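PDB 3HFT: WbmS, polysaccharide deacetylase involved in O-antigen biosynthesis from Bordetella bronchiseptica, which probably removes acetyl groups from sugar residues during O-antigen biosynthesis, acting as a zinc-dependent deacetylase. Local coordinates for residues T42-W47 / G90-F95; Q131-L136 / R164-D169; E227-R230 / D234-R237; D194-Y197 / I202-L205; D179-A182 / D186-F189. All blocks are in the same frame, centred on the assembly; numbering follows the deposited sequence.

Contact 1 (T42-W47 / G90-F95); sequences TFDIDW and GVHPNF. With EDO (1,2-ethanediol), chain D.
Two first torsions bring a carboxylate and an imidazole to one zinc ion: His92 sets CG trans to its backbone N (chi1 -157°), while Asp46 sets CG opposite its own carbonyl carbon (chi1 -76°). Their meeting atoms, Asp46 OD1 and His92 NE2, lie 3.1 Å apart, yet the pair is no hydrogen bond, because both atoms bind the metal. His127 completes the protein ligands. Asp44 approaches the same imidazole from one face, its CB 4.1 Å from the centroid of the His92 ring in a CH-pi contact, and its CG 3.4 Å from His92 CE1. The carboxylate does not lie flat on the ring, the planes differing by 31°, and Asp44 OD1 turns to a salt bridge with Arg125. Both segments leave the C-terminal ends of parallel strands, 39-44 and 87-91, with 67-71 between them. The Asp-His-His site and the Thr-Phe-Asp-Ile-Asp sequence are as in zinc-dependent polysaccharide deacetylases, consistent with a catalytic metal. Further out, Asn94 puts its CB at the edge of the Trp47 indole, 3.9 Å from CZ2, and Asn94 OD1 binds the backbone N of Asn96 at the turn into helix 96-100. While Asp46 OD1 binds the zinc, OD2 accepts a 2.6 Å hydrogen bond from O2 of the chain D ethanediol.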
# COMPACT_ATOMS: atom_id res chain seq x y z
N THR A 42 10.65 -11.67 -8.64
CA THR A 42 9.27 -11.75 -9.07
C THR A 42 9.15 -11.10 -10.45
O THR A 42 9.84 -10.12 -10.76
CB THR A 42 8.29 -11.11 -8.04
OG1 THR A 42 8.44 -9.69 -8.02
CG2 THR A 42 8.48 -11.70 -6.62
N PHE A 43 8.26 -11.66 -11.26
CA PHE A 43 8.05 -11.23 -12.62
C PHE A 43 6.59 -10.96 -12.90
O PHE A 43 5.77 -11.84 -12.81
CB PHE A 43 8.60 -12.31 -13.56
CG PHE A 43 10.08 -12.51 -13.40
CD1 PHE A 43 10.97 -11.74 -14.14
CD2 PHE A 43 10.57 -13.42 -12.49
CE1 PHE A 43 12.32 -11.86 -13.95
CE2 PHE A 43 11.92 -13.56 -12.29
CZ PHE A 43 12.80 -12.78 -13.01
N ASP A 44 6.27 -9.70 -13.18
CA ASP A 44 4.96 -9.27 -13.60
C ASP A 44 4.96 -9.39 -15.15
O ASP A 44 5.65 -8.63 -15.86
CB ASP A 44 4.71 -7.82 -13.22
CG ASP A 44 4.53 -7.62 -11.71
OD1 ASP A 44 4.43 -8.61 -10.96
OD2 ASP A 44 4.48 -6.44 -11.29
N ILE A 45 4.23 -10.37 -15.64
CA ILE A 45 4.31 -10.75 -17.06
C ILE A 45 3.82 -9.61 -17.97
O ILE A 45 4.38 -9.38 -19.02
CB ILE A 45 3.65 -12.12 -17.27
CG1 ILE A 45 4.47 -13.21 -16.53
CG2 ILE A 45 3.49 -12.47 -18.80
CD1 ILE A 45 3.87 -14.65 -16.60
N ASP A 46 2.81 -8.87 -17.52
CA ASP A 46 2.26 -7.70 -18.24
C ASP A 46 2.05 -7.93 -19.74
O ASP A 46 2.49 -7.12 -20.58
CB ASP A 46 3.12 -6.45 -18.00
CG ASP A 46 2.88 -5.87 -16.64
OD1 ASP A 46 2.38 -6.63 -15.78
OD2 ASP A 46 3.21 -4.68 -16.41
N TRP A 47 1.35 -9.00 -20.07
CA TRP A 47 0.93 -9.27 -21.45
C TRP A 47 2.07 -9.38 -22.46
O TRP A 47 1.85 -9.19 -23.65
CB TRP A 47 -0.12 -8.23 -21.92
CG TRP A 47 -1.31 -8.20 -20.99
CD1 TRP A 47 -2.39 -9.03 -21.04
CD2 TRP A 47 -1.49 -7.37 -19.83
NE1 TRP A 47 -3.24 -8.75 -20.01
CE2 TRP A 47 -2.72 -7.74 -19.25
CE3 TRP A 47 -0.73 -6.36 -19.23
CZ2 TRP A 47 -3.22 -7.13 -18.10
CZ3 TRP A 47 -1.24 -5.74 -18.08
CH2 TRP A 47 -2.47 -6.14 -17.54
N GLY A 90 1.73 -17.23 -9.88
CA GLY A 90 0.71 -16.45 -9.21
C GLY A 90 -0.08 -15.68 -10.26
O GLY A 90 0.08 -15.91 -11.48
N VAL A 91 -0.94 -14.78 -9.79
CA VAL A 91 -1.82 -14.00 -10.69
C VAL A 91 -1.57 -12.51 -10.63
O VAL A 91 -1.14 -11.98 -9.60
CB VAL A 91 -3.34 -14.34 -10.41
CG1 VAL A 91 -3.64 -15.74 -10.90
CG2 VAL A 91 -3.69 -14.17 -8.92
N HIS A 92 -1.83 -11.86 -11.77
CA HIS A 92 -1.68 -10.44 -11.96
C HIS A 92 -2.98 -9.85 -12.53
O HIS A 92 -3.06 -9.47 -13.70
CB HIS A 92 -0.49 -10.18 -12.88
CG HIS A 92 0.11 -8.81 -12.76
ND1 HIS A 92 0.65 -8.33 -11.58
CD2 HIS A 92 0.34 -7.86 -13.70
CE1 HIS A 92 1.14 -7.12 -11.79
NE2 HIS A 92 0.96 -6.81 -13.06
N PRO A 93 -4.01 -9.75 -11.68
CA PRO A 93 -5.31 -9.24 -12.10
C PRO A 93 -5.22 -7.75 -12.46
O PRO A 93 -4.43 -7.01 -11.85
CB PRO A 93 -6.17 -9.43 -10.85
CG PRO A 93 -5.22 -9.35 -9.74
CD PRO A 93 -4.00 -10.07 -10.24
N ASN A 94 -6.02 -7.34 -13.45
CA ASN A 94 -6.05 -5.97 -13.91
C ASN A 94 -7.36 -5.27 -13.61
O ASN A 94 -8.37 -5.48 -14.31
CB ASN A 94 -5.83 -5.92 -15.40
CG ASN A 94 -5.76 -4.50 -15.92
OD1 ASN A 94 -5.53 -3.54 -15.17
ND2 ASN A 94 -5.90 -4.36 -17.22
N PHE A 95 -7.34 -4.45 -12.56
CA PHE A 95 -8.53 -3.74 -12.14
C PHE A 95 -8.57 -2.30 -12.64
O PHE A 95 -9.52 -1.58 -12.34
CB PHE A 95 -8.65 -3.72 -10.61
CG PHE A 95 -8.60 -5.09 -9.96
CD1 PHE A 95 -9.58 -6.04 -10.22
CD2 PHE A 95 -7.61 -5.38 -9.02
CE1 PHE A 95 -9.55 -7.30 -9.60
CE2 PHE A 95 -7.59 -6.63 -8.37
CZ PHE A 95 -8.55 -7.59 -8.67
C1 EDO D . 5.70 -1.06 -18.12
O1 EDO D . 6.88 -0.45 -17.58
C2 EDO D . 5.85 -2.58 -18.11
O2 EDO D . 4.56 -3.22 -18.11

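Contact 2 (Q131-L136 / R164-D169); sequences QATSIL and RHWTGD
His165 has Leu136 CD2 on one face of its imidazole and Trp166 on the opposite face, the indole being tilted rather than stacked flat. On the helix side Leu136 CD2 stands 3.7 Å from the centroid of the His165 ring, 19° off the normal, and makes a CH-pi contact displaced toward the rim, closest to NE2 at 3.5 Å. On the opposite side the imidazole tips its CE1 over the centre of the indole, 3.2 Å above the Trp166 plane. Trp166 reaches this place by setting CG between its backbone N and carbonyl carbon (chi1 61°), which folds the indole back over its predecessor. The indole in turn offers an edge to the helix: Thr133 OG1 lies close to the ring plane, 3.7 Å from Trp166 CZ2, and the two side chains cross at about a right angle. Segment 164-169 is the loop joining antiparallel strands 163-164 and 171-172 of the mixed sheet, so the contact packs that loop on the first turn of helix 133-141, whose N-cap is Ala132.

The second subunit closes in on the same region. Its Leu184 packs on Trp166, its Tyr185 hydroxyl is hydrogen-bonded to Arg164 O, and its Ser128 O has a weak bond with Thr133 OG1.

One water lies in the plane of the imidazole at its edge, hydrogen-bonded to His165 NE2 at 2.8 Å and donating to Thr133 O at 2.9 Å. Held in that plane, it probably fixes the rotation of the imidazole.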
# COMPACT_ATOMS: atom_id res chain seq x y z
N GLN A 131 -5.25 -1.83 -5.10
CA GLN A 131 -5.53 -2.54 -3.85
C GLN A 131 -6.51 -1.72 -3.02
O GLN A 131 -6.72 -0.52 -3.29
CB GLN A 131 -4.23 -2.78 -3.09
CG GLN A 131 -3.47 -1.51 -2.80
CD GLN A 131 -2.00 -1.75 -2.49
OE1 GLN A 131 -1.66 -2.12 -1.36
NE2 GLN A 131 -1.13 -1.52 -3.49
N ALA A 132 -7.16 -2.41 -2.07
CA ALA A 132 -8.15 -1.82 -1.20
C ALA A 132 -8.44 -2.89 -0.14
O ALA A 132 -8.20 -4.09 -0.36
CB ALA A 132 -9.49 -1.52 -1.99
N THR A 133 -8.99 -2.47 0.98
CA THR A 133 -9.41 -3.44 1.97
C THR A 133 -10.35 -4.50 1.39
O THR A 133 -10.20 -5.68 1.71
CB THR A 133 -10.00 -2.73 3.18
OG1 THR A 133 -8.93 -1.95 3.80
CG2 THR A 133 -10.57 -3.75 4.21
N SER A 134 -11.34 -4.12 0.57
CA SER A 134 -12.27 -5.12 0.05
C SER A 134 -11.56 -6.05 -0.94
O SER A 134 -11.86 -7.24 -1.01
CB SER A 134 -13.45 -4.47 -0.64
OG SER A 134 -12.98 -3.75 -1.75
N ILE A 135 -10.61 -5.50 -1.69
CA ILE A 135 -9.83 -6.31 -2.64
C ILE A 135 -9.06 -7.39 -1.86
O ILE A 135 -9.13 -8.57 -2.21
CB ILE A 135 -8.91 -5.46 -3.52
CG1 ILE A 135 -9.75 -4.59 -4.47
CG2 ILE A 135 -7.95 -6.35 -4.32
CD1 ILE A 135 -8.93 -3.60 -5.32
N LEU A 136 -8.34 -7.00 -0.81
CA LEU A 136 -7.62 -7.98 0.01
C LEU A 136 -8.59 -8.97 0.66
O LEU A 136 -8.27 -10.14 0.75
CB LEU A 136 -6.76 -7.32 1.07
CG LEU A 136 -5.30 -7.04 0.63
CD1 LEU A 136 -5.25 -6.21 -0.64
CD2 LEU A 136 -4.54 -6.40 1.77
N ARG A 164 1.52 -10.15 9.02
CA ARG A 164 0.20 -10.74 8.94
C ARG A 164 -0.85 -9.67 8.65
O ARG A 164 -0.92 -8.67 9.36
CB ARG A 164 -0.20 -11.38 10.25
CG ARG A 164 0.64 -12.54 10.63
CD ARG A 164 0.33 -12.98 12.03
NE ARG A 164 1.52 -13.55 12.67
CZ ARG A 164 1.87 -14.83 12.67
NH1 ARG A 164 1.12 -15.76 12.05
NH2 ARG A 164 2.98 -15.20 13.30
N HIS A 165 -1.70 -9.93 7.66
CA HIS A 165 -2.85 -9.07 7.40
C HIS A 165 -3.95 -9.40 8.40
O HIS A 165 -3.97 -10.51 8.95
CB HIS A 165 -3.33 -9.24 5.97
CG HIS A 165 -4.36 -8.23 5.57
ND1 HIS A 165 -4.17 -6.88 5.75
CD2 HIS A 165 -5.57 -8.37 4.99
CE1 HIS A 165 -5.24 -6.23 5.32
NE2 HIS A 165 -6.11 -7.11 4.86
N TRP A 166 -4.89 -8.49 8.62
CA TRP A 166 -5.95 -8.70 9.61
C TRP A 166 -7.07 -9.64 9.18
O TRP A 166 -7.94 -9.94 10.01
CB TRP A 166 -6.55 -7.37 10.08
CG TRP A 166 -7.20 -6.54 9.01
CD1 TRP A 166 -8.43 -6.72 8.47
CD2 TRP A 166 -6.65 -5.37 8.37
NE1 TRP A 166 -8.68 -5.76 7.51
CE2 TRP A 166 -7.60 -4.91 7.44
CE3 TRP A 166 -5.45 -4.68 8.48
CZ2 TRP A 166 -7.39 -3.80 6.65
CZ3 TRP A 166 -5.25 -3.56 7.69
CH2 TRP A 166 -6.20 -3.14 6.77
N THR A 167 -7.09 -10.07 7.92
CA THR A 167 -8.08 -11.03 7.44
C THR A 167 -7.47 -12.05 6.50
O THR A 167 -6.44 -11.81 5.89
CB THR A 167 -9.25 -10.39 6.63
OG1 THR A 167 -8.75 -9.81 5.43
CG2 THR A 167 -10.04 -9.36 7.43
N GLY A 168 -8.16 -13.19 6.38
CA GLY A 168 -7.79 -14.27 5.44
C GLY A 168 -6.54 -15.07 5.78
O GLY A 168 -6.07 -15.83 4.95
N ASP A 169 -5.99 -14.95 7.00
CA ASP A 169 -4.64 -15.49 7.27
C ASP A 169 -3.63 -15.05 6.16
O ASP A 169 -2.65 -15.74 5.92
CB ASP A 169 -4.63 -17.02 7.35
O HOH W 1 -8.72 -6.65 4.00

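Contact 3 (E227-R230 / D234-R237); sequences EVHR and DLIR
Leu235 fits its side chain against the backbone of Val228 and His229, and carbonyl oxygens are its nearest partners. CG lies opposite the backbone N (chi1 -170°), which carries both methyl branches to the 228-229 backbone. Leu235 CB lies 3.7 Å from Val228 O, and its CD2 branch is equally far, 3.7 Å, from His229 O. The other branch, CD1, comes to the edge of the His229 imidazole, 4.1 Å from CD2 of that ring and near its plane. In one of its two deposited conformers Val228 also brings CG1 toward Leu235 CB and Asp234, a contact that is less certain for that reason.

In the next shell, His229 is held by stacking on Tyr222 and by a hydrogen bond between NE2 and Ser225 OG. Asn231 OD1 binds the backbone N of Asp234.

Both segments belong to the long connection from helix 219-224 to helix 245-256, and the chain doubles back within it. A 3-10 turn, stabilised by the 3.0 Å bond from Arg237 N to Asp234 O, seats Leu235 between helix 209-214, where it meets Ile210, Tyr213 and Met214, and helix 50-63, where it meets Phe51 and Val52.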
# COMPACT_ATOMS: atom_id res chain seq x y z
N GLU A 227 5.39 0.02 -31.08
CA GLU A 227 4.86 -0.72 -32.21
C GLU A 227 5.60 -2.02 -32.53
O GLU A 227 5.11 -2.79 -33.34
CB GLU A 227 4.86 0.18 -33.45
CG GLU A 227 3.98 1.40 -33.28
CD GLU A 227 2.57 1.03 -32.86
OE1 GLU A 227 1.84 0.44 -33.70
OE2 GLU A 227 2.19 1.30 -31.69
N VAL A 228 6.72 -2.26 -31.85
CA VAL A 228 7.57 -3.40 -32.13
C VAL A 228 7.56 -4.44 -31.02
O VAL A 228 8.13 -5.51 -31.18
CB VAL A 228 9.02 -2.92 -32.36
CG1 VAL A 228 9.86 -4.00 -33.02
CG2 VAL A 228 9.03 -1.65 -33.21
N HIS A 229 6.86 -4.16 -29.91
CA HIS A 229 6.90 -5.02 -28.71
C HIS A 229 6.45 -6.45 -28.92
O HIS A 229 6.76 -7.31 -28.10
CB HIS A 229 6.14 -4.43 -27.51
CG HIS A 229 6.73 -3.15 -26.99
ND1 HIS A 229 6.07 -2.33 -26.10
CD2 HIS A 229 7.90 -2.53 -27.28
CE1 HIS A 229 6.82 -1.28 -25.84
NE2 HIS A 229 7.93 -1.36 -26.57
N ARG A 230 5.74 -6.71 -30.01
CA ARG A 230 5.32 -8.07 -30.30
C ARG A 230 5.92 -8.56 -31.62
O ARG A 230 5.45 -9.55 -32.16
CB ARG A 230 3.80 -8.13 -30.33
CG ARG A 230 3.15 -7.43 -29.13
CD ARG A 230 1.66 -7.64 -29.08
NE ARG A 230 1.39 -9.03 -28.74
CZ ARG A 230 1.27 -9.51 -27.51
NH1 ARG A 230 1.34 -8.72 -26.46
NH2 ARG A 230 1.06 -10.79 -27.33
N ASP A 234 12.10 -7.62 -35.25
CA ASP A 234 12.64 -6.29 -35.04
C ASP A 234 12.95 -5.92 -33.58
O ASP A 234 13.79 -5.05 -33.33
CB ASP A 234 11.64 -5.25 -35.54
CG ASP A 234 11.60 -5.13 -37.05
OD1 ASP A 234 12.23 -5.97 -37.77
OD2 ASP A 234 10.89 -4.18 -37.49
N LEU A 235 12.26 -6.52 -32.62
CA LEU A 235 12.41 -6.06 -31.24
C LEU A 235 13.84 -6.14 -30.72
O LEU A 235 14.27 -5.27 -29.96
CB LEU A 235 11.45 -6.78 -30.29
CG LEU A 235 11.37 -6.20 -28.86
CD1 LEU A 235 11.00 -4.71 -28.88
CD2 LEU A 235 10.41 -7.01 -27.93
N ILE A 236 14.56 -7.18 -31.12
CA ILE A 236 15.92 -7.39 -30.63
C ILE A 236 16.85 -6.20 -31.00
O ILE A 236 17.83 -5.91 -30.29
CB ILE A 236 16.50 -8.73 -31.21
CG1 ILE A 236 17.88 -9.04 -30.62
CG2 ILE A 236 16.58 -8.69 -32.72
CD1 ILE A 236 17.86 -9.16 -29.16
N ARG A 237 16.52 -5.51 -32.10
CA ARG A 237 17.31 -4.35 -32.57
C ARG A 237 17.22 -3.18 -31.57
O ARG A 237 18.08 -2.32 -31.54
CB ARG A 237 16.85 -3.90 -33.94
CG ARG A 237 17.08 -4.92 -35.06
CD ARG A 237 16.73 -4.38 -36.37
NE ARG A 237 17.57 -3.24 -36.72
CZ ARG A 237 17.26 -2.36 -37.66
NH1 ARG A 237 16.18 -2.53 -38.42
NH2 ARG A 237 18.03 -1.32 -37.90

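Contact 4 (D194-Y197 / I202-L205); sequences DYWY and INVL
Asn203 reaches from strand 203-207 into the corner between Trp196 and Tyr197, and its atoms meet Trp196 first and then Tyr197. CB lies 3.9 Å from Trp196 CZ3, at the far end of the indole. CG, placed opposite the carbonyl carbon of its own residue (chi1 -58°), comes 3.7 Å from Tyr197 CD1. At the tip the amide divides. OD1 turns to the backbone, 3.5 Å from Tyr197 CA, and accepts a hydrogen bond from the N of Gln198; ND2 comes 3.5 Å from Tyr197 CE1 and bonds to Arg38 O. Both amide atoms are thus satisfied by backbone groups, which fixes which way round the amide sits. Its plane is only 16° from that of the Tyr197 ring but 68° from that of Trp196.

Two residues along the strand, Leu205 covers the indole. Its CD2 rests 4.1 Å from the centroid of the six-membered ring of Trp196, over the face, and its CD1 lies 3.9 Å from CZ3. Asp194 CB and Tyr197 CB meet the opposite face, so the first and last residues of the type I turn back one face of its tryptophan while Leu205 covers the other; Tyr197 N donates to Asp194 O across the turn.

The turn thereby closes over the strand from one side. Strand 203-207 runs parallel to 39-44, with backbone bonds to Arg38 and Phe40, while helix 245-256 brings Phe248 and Leu252 against both Trp196 and Leu205.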
# COMPACT_ATOMS: atom_id res chain seq x y z
N ASP A 194 25.11 -4.70 -4.63
CA ASP A 194 23.68 -4.76 -4.48
C ASP A 194 23.23 -3.71 -3.48
O ASP A 194 22.98 -4.00 -2.31
CB ASP A 194 23.30 -6.17 -4.02
CG ASP A 194 23.56 -7.24 -5.09
OD1 ASP A 194 23.55 -6.92 -6.30
OD2 ASP A 194 23.75 -8.42 -4.71
N TYR A 195 23.11 -2.48 -3.98
CA TYR A 195 22.80 -1.31 -3.13
C TYR A 195 21.49 -1.42 -2.34
O TYR A 195 21.35 -0.84 -1.27
CB TYR A 195 22.81 -0.04 -3.98
CG TYR A 195 21.90 -0.02 -5.20
CD1 TYR A 195 20.54 0.19 -5.08
CD2 TYR A 195 22.43 -0.11 -6.49
CE1 TYR A 195 19.70 0.22 -6.19
CE2 TYR A 195 21.61 -0.07 -7.60
CZ TYR A 195 20.23 0.11 -7.44
OH TYR A 195 19.39 0.16 -8.54
N TRP A 196 20.56 -2.18 -2.89
CA TRP A 196 19.23 -2.34 -2.33
C TRP A 196 19.13 -3.42 -1.26
O TRP A 196 18.11 -3.50 -0.54
CB TRP A 196 18.27 -2.71 -3.50
CG TRP A 196 18.86 -3.74 -4.38
CD1 TRP A 196 19.57 -3.52 -5.51
CD2 TRP A 196 18.87 -5.15 -4.16
NE1 TRP A 196 20.03 -4.71 -6.02
CE2 TRP A 196 19.59 -5.73 -5.22
CE3 TRP A 196 18.34 -5.98 -3.18
CZ2 TRP A 196 19.84 -7.11 -5.30
CZ3 TRP A 196 18.57 -7.34 -3.26
CH2 TRP A 196 19.30 -7.89 -4.32
N TYR A 197 20.18 -4.25 -1.13
CA TYR A 197 20.15 -5.46 -0.32
C TYR A 197 20.07 -5.21 1.17
O TYR A 197 20.86 -4.45 1.73
CB TYR A 197 21.38 -6.35 -0.64
CG TYR A 197 21.36 -7.66 0.11
CD1 TYR A 197 20.40 -8.64 -0.17
CD2 TYR A 197 22.28 -7.93 1.11
CE1 TYR A 197 20.37 -9.87 0.54
CE2 TYR A 197 22.27 -9.14 1.82
CZ TYR A 197 21.31 -10.10 1.53
OH TYR A 197 21.31 -11.28 2.25
N ILE A 202 13.57 -8.59 4.17
CA ILE A 202 13.14 -9.31 3.00
C ILE A 202 13.44 -8.52 1.74
O ILE A 202 13.22 -7.31 1.71
CB ILE A 202 11.63 -9.69 3.11
CG1 ILE A 202 11.30 -10.76 2.06
CG2 ILE A 202 10.71 -8.45 3.00
CD1 ILE A 202 9.88 -11.23 2.14
N ASN A 203 13.95 -9.18 0.69
CA ASN A 203 14.35 -8.51 -0.55
C ASN A 203 13.57 -9.01 -1.77
O ASN A 203 13.94 -10.02 -2.39
CB ASN A 203 15.84 -8.76 -0.79
CG ASN A 203 16.71 -8.26 0.35
OD1 ASN A 203 17.13 -7.09 0.34
ND2 ASN A 203 17.05 -9.16 1.28
N VAL A 204 12.46 -8.35 -2.07
CA VAL A 204 11.62 -8.74 -3.20
C VAL A 204 11.85 -7.72 -4.32
O VAL A 204 11.80 -6.49 -4.09
CB VAL A 204 10.12 -8.83 -2.81
CG1 VAL A 204 9.30 -9.37 -3.98
CG2 VAL A 204 9.92 -9.67 -1.54
N LEU A 205 12.17 -8.23 -5.51
CA LEU A 205 12.39 -7.38 -6.68
C LEU A 205 11.37 -7.77 -7.74
O LEU A 205 10.99 -8.94 -7.84
CB LEU A 205 13.81 -7.53 -7.23
CG LEU A 205 14.97 -7.10 -6.32
CD1 LEU A 205 15.45 -8.27 -5.42
CD2 LEU A 205 16.15 -6.59 -7.11

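Contact 5 (D179-A182 / D186-F189); sequences DDVA and DWEF. With EDO (1,2-ethanediol), chain D; EDO (1,2-ethanediol), chain G.
Ala182 is gripped from two directions, by the indole of Trp187 and the phenyl of Phe189, and this makes the tight part of the contact. Its CB lies 3.7 Å from Trp187 CE3 and 3.8 Å from Phe189 CZ, an apolar wedge between two rings. Trp187 carries CG opposite its carbonyl carbon (chi1 -66°), which brings the indole against the helix, its CE3 beside Ala182 and its CZ3 beside Val181, whose CG1 is 4.1 Å from that CZ3. The phenyl reaches back one turn, its CZ 3.9 Å from Asp179 O, which lies in the plane of the ring at its edge. Other parts of the protein hold the remaining sides of these buried residues: Asp179 bonds through OD1 to His208 ND1, and Val181 packs on Trp166 of the second subunit.

Just before the two rings the helix ends in a Schellman motif. Asp186 takes a positive phi of 61° as helix 179-185 ends, and Trp187 N then donates to Ala182 O at 2.9 Å, so one carbonyl of the last turn is tied to the residue that supplies the covering indole. Strand 177-178 leads straight into this helix, and Trp177 from it packs on Ala182 and Phe189.

The outer side is looser and more polar. Asp186 and Glu188 start their side chains away from the 179-182 segment, and both residues are exposed. Trp187 NE1 has Asp155 OD2 as its main partner and only a weak 3.3 Å bond to O2 of the chain G ethanediol. At the other end, Asp180 OD2 accepts a 2.8 Å hydrogen bond from O1 of the chain D ethanediol.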
# COMPACT_ATOMS: atom_id res chain seq x y z
N ASP A 179 11.94 -2.62 -11.99
CA ASP A 179 12.68 -2.10 -13.15
C ASP A 179 12.16 -0.78 -13.68
O ASP A 179 12.96 0.18 -13.85
CB ASP A 179 12.92 -3.15 -14.27
CG ASP A 179 11.65 -3.88 -14.74
OD1 ASP A 179 10.54 -3.44 -14.44
OD2 ASP A 179 11.79 -4.92 -15.44
N ASP A 180 10.88 -0.69 -13.98
CA ASP A 180 10.35 0.58 -14.48
C ASP A 180 10.38 1.67 -13.41
O ASP A 180 10.65 2.84 -13.72
CB ASP A 180 8.97 0.43 -15.14
CG ASP A 180 7.95 -0.27 -14.28
OD1 ASP A 180 8.27 -0.75 -13.18
OD2 ASP A 180 6.81 -0.39 -14.75
N VAL A 181 10.20 1.29 -12.15
CA VAL A 181 10.33 2.25 -11.02
C VAL A 181 11.76 2.77 -10.86
O VAL A 181 11.98 3.94 -10.51
CB VAL A 181 9.77 1.63 -9.71
CG1 VAL A 181 10.00 2.56 -8.53
CG2 VAL A 181 8.28 1.38 -9.88
N ALA A 182 12.74 1.92 -11.17
CA ALA A 182 14.13 2.32 -11.11
C ALA A 182 14.35 3.42 -12.14
O ALA A 182 15.08 4.40 -11.89
CB ALA A 182 15.03 1.13 -11.38
N ASP A 186 15.40 7.18 -11.17
CA ASP A 186 16.79 7.30 -11.59
C ASP A 186 17.76 6.49 -10.72
O ASP A 186 18.85 6.94 -10.41
CB ASP A 186 17.22 8.77 -11.62
CG ASP A 186 18.28 9.04 -12.65
OD1 ASP A 186 18.47 8.18 -13.56
OD2 ASP A 186 18.94 10.10 -12.54
N TRP A 187 17.34 5.29 -10.32
CA TRP A 187 18.23 4.36 -9.65
C TRP A 187 19.20 3.77 -10.67
O TRP A 187 18.90 3.71 -11.85
CB TRP A 187 17.45 3.24 -9.02
CG TRP A 187 16.57 3.71 -7.91
CD1 TRP A 187 16.76 4.81 -7.13
CD2 TRP A 187 15.43 3.04 -7.40
NE1 TRP A 187 15.76 4.88 -6.16
CE2 TRP A 187 14.93 3.81 -6.32
CE3 TRP A 187 14.78 1.86 -7.73
CZ2 TRP A 187 13.82 3.43 -5.59
CZ3 TRP A 187 13.66 1.50 -7.01
CH2 TRP A 187 13.19 2.28 -5.97
N GLU A 188 20.37 3.33 -10.20
CA GLU A 188 21.44 2.84 -11.07
C GLU A 188 21.26 1.39 -11.51
O GLU A 188 20.84 0.54 -10.72
CB GLU A 188 22.76 2.92 -10.33
CG GLU A 188 23.13 4.32 -9.85
CD GLU A 188 24.46 4.37 -9.06
OE1 GLU A 188 25.18 3.33 -8.97
OE2 GLU A 188 24.78 5.46 -8.52
N PHE A 189 21.57 1.13 -12.78
CA PHE A 189 21.54 -0.22 -13.34
C PHE A 189 22.92 -0.84 -13.39
O PHE A 189 23.04 -2.05 -13.57
CB PHE A 189 20.93 -0.24 -14.75
CG PHE A 189 19.46 0.04 -14.77
CD1 PHE A 189 18.56 -0.93 -14.35
CD2 PHE A 189 18.98 1.27 -15.14
CE1 PHE A 189 17.22 -0.67 -14.33
CE2 PHE A 189 17.63 1.53 -15.10
CZ PHE A 189 16.76 0.55 -14.72
C1 EDO D . 5.70 -1.06 -18.12
O1 EDO D . 6.88 -0.45 -17.58
C2 EDO D . 5.85 -2.58 -18.11
O2 EDO D . 4.56 -3.22 -18.11
C1 EDO G . 12.50 7.04 -3.08
O1 EDO G . 12.59 6.82 -1.68
C2 EDO G . 13.62 8.01 -3.44
O2 EDO G . 14.59 7.34 -4.26

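Overall arrangement
Contact 1 holds the zinc ligands, and three other contacts touch it. Thr42 OG1 meets Leu205 O of contact 4 at 2.7 Å, a probable hydrogen bond between neighbouring strands of the parallel sheet; Trp47 O takes a probable one from Arg230 NH1 of contact 3; and Phe95 packs on Ile135 of contact 2. Contact 5 does not touch it, their nearest atoms being about 6 Å apart, but the chain D ethanediol spans the two, and the Asp179 side chain is about 9 Å from the zinc ion. Tyr195 OH joins contact 4 to Glu188 O of contact 5. Contacts 2 and 3 lie on opposite sides of the chain's centre, about 39 Å apart between centres.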